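Long-range contact in putative uncharacterized protein (PDB 3PH1), which probably acts as a cyclic di-GMP receptor of the atypical PilZ (tPilZ) family in Xanthomonas campestris: residues Glu17-Thr22 against Thr103-Val108. Sequence-based numbering, arbitrary orientation.
Sequences ELFADT and TVHWSV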
# COMPACT_ATOMS: atom_id res chain seq x y z
N GLU C 17 36.84 -10.78 17.53
CA GLU C 17 36.67 -10.81 16.09
C GLU C 17 35.62 -9.82 15.60
O GLU C 17 35.84 -9.10 14.63
CB GLU C 17 36.27 -12.21 15.63
CG GLU C 17 36.16 -12.33 14.10
CD GLU C 17 35.88 -13.74 13.63
OE1 GLU C 17 36.47 -14.69 14.20
OE2 GLU C 17 35.09 -13.91 12.68
N LEU C 18 34.48 -9.79 16.27
CA LEU C 18 33.37 -8.93 15.87
C LEU C 18 33.45 -7.45 16.25
O LEU C 18 33.04 -6.59 15.48
CB LEU C 18 32.05 -9.50 16.41
CG LEU C 18 31.62 -10.90 15.93
CD1 LEU C 18 30.31 -11.29 16.64
CD2 LEU C 18 31.44 -10.92 14.42
N PHE C 19 34.00 -7.16 17.43
CA PHE C 19 34.03 -5.79 17.90
C PHE C 19 35.35 -5.03 18.07
O PHE C 19 35.33 -3.81 18.22
CB PHE C 19 33.27 -5.72 19.22
CG PHE C 19 31.95 -6.44 19.20
CD1 PHE C 19 30.93 -6.03 18.34
CD2 PHE C 19 31.74 -7.55 20.02
CE1 PHE C 19 29.71 -6.71 18.31
CE2 PHE C 19 30.52 -8.23 20.00
CZ PHE C 19 29.51 -7.80 19.14
N ALA C 20 36.49 -5.72 18.07
CA ALA C 20 37.75 -5.01 18.24
C ALA C 20 38.06 -4.08 17.06
O ALA C 20 37.98 -4.49 15.90
CB ALA C 20 38.90 -6.00 18.45
N ASP C 21 38.40 -2.84 17.38
CA ASP C 21 38.77 -1.84 16.37
C ASP C 21 37.70 -1.43 15.33
O ASP C 21 38.04 -1.08 14.20
CB ASP C 21 40.05 -2.27 15.63
CG ASP C 21 41.23 -2.49 16.57
OD1 ASP C 21 41.30 -1.79 17.59
OD2 ASP C 21 42.09 -3.34 16.28
N THR C 22 36.43 -1.47 15.73
CA THR C 22 35.33 -1.03 14.87
C THR C 22 34.23 -0.52 15.76
O THR C 22 34.10 -0.94 16.91
CB THR C 22 34.71 -2.15 13.99
OG1 THR C 22 34.40 -3.30 14.79
CG2 THR C 22 35.65 -2.51 12.86
N THR C 103 18.72 -6.64 24.27
CA THR C 103 19.92 -5.83 24.27
C THR C 103 20.91 -6.58 23.39
O THR C 103 21.11 -7.78 23.55
CB THR C 103 20.47 -5.67 25.69
OG1 THR C 103 19.44 -5.14 26.52
CG2 THR C 103 21.66 -4.72 25.69
N VAL C 104 21.50 -5.86 22.45
CA VAL C 104 22.44 -6.46 21.52
C VAL C 104 23.69 -5.59 21.36
O VAL C 104 23.68 -4.40 21.69
CB VAL C 104 21.77 -6.63 20.13
CG1 VAL C 104 20.42 -7.32 20.29
CG2 VAL C 104 21.58 -5.26 19.45
N HIS C 105 24.76 -6.20 20.86
CA HIS C 105 26.00 -5.49 20.60
C HIS C 105 26.19 -5.68 19.10
O HIS C 105 26.47 -6.77 18.62
CB HIS C 105 27.17 -6.09 21.38
CG HIS C 105 28.23 -5.08 21.72
ND1 HIS C 105 29.56 -5.41 21.87
CD2 HIS C 105 28.15 -3.74 21.93
CE1 HIS C 105 30.25 -4.32 22.14
NE2 HIS C 105 29.42 -3.30 22.19
N TRP C 106 26.04 -4.58 18.38
CA TRP C 106 26.08 -4.58 16.93
C TRP C 106 27.22 -3.80 16.28
O TRP C 106 27.47 -2.64 16.62
CB TRP C 106 24.72 -4.02 16.45
CG TRP C 106 24.38 -4.14 15.01
CD1 TRP C 106 24.99 -4.92 14.07
CD2 TRP C 106 23.28 -3.49 14.35
NE1 TRP C 106 24.33 -4.81 12.87
CE2 TRP C 106 23.28 -3.94 13.01
CE3 TRP C 106 22.30 -2.58 14.76
CZ2 TRP C 106 22.32 -3.51 12.07
CZ3 TRP C 106 21.35 -2.15 13.83
CH2 TRP C 106 21.37 -2.61 12.50
N SER C 107 27.91 -4.44 15.34
CA SER C 107 28.99 -3.80 14.59
C SER C 107 28.77 -4.18 13.12
O SER C 107 27.86 -4.94 12.80
CB SER C 107 30.37 -4.30 15.05
OG SER C 107 30.73 -5.52 14.42
N VAL C 108 29.60 -3.65 12.24
CA VAL C 108 29.50 -3.92 10.82
C VAL C 108 29.81 -5.39 10.52
O VAL C 108 29.36 -5.94 9.51
CB VAL C 108 30.51 -3.04 10.03
CG1 VAL C 108 31.93 -3.43 10.39
CG2 VAL C 108 30.29 -3.18 8.54
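The F19 ring carries most of the packing, set against H105. H105 ND1 lies 3.4 Å above the plane of the F19 ring, over its centre. The two rings lie obliquely, with centroids 4.2 Å apart and planes at 49°. CG of F19 is anti to its carbonyl carbon (chi1 -46°), which swings the ring toward the strand. L18 CB lies over the opposite face, so the ring is held between its own neighbour and the histidine. The far end of the ring reaches the strand backbone, where F19 CZ is 3.3 Å from H105 O. At the ring edge, near its plane, F19 CD1 meets S107 CB at 3.8 Å. T22 closes the loop side more loosely, with OG1 4.2 Å from S107 CB.

One hydrogen bond crosses the contact. S107 OG donates to L18 O at 2.8 Å. The donor sits above the carbonyl plane, and the C=O...O angle is 143°. S107 OG lies between its backbone N and carbonyl carbon. There it also accepts a hydrogen bond from the R109 backbone N. The hydroxyl thus ties the last turn of helix 12-19 to the link between strands 101-106 and 110-115.

The contact is largely buried and joins the end of helix 12-19, with the type II turn F19-T22, to the end of strand 101-106. R109 NH1 also hydrogen-bonds A20 O, in the loop after the helix. Strand 101-106 runs between antiparallel strands 25-34 and 110-115 of the six-stranded barrel, consistent with a PilZ fold. F19 also touches R112 of strand 110-115. W106 points away from the helix and packs on L172 and L176 of helix 165-185.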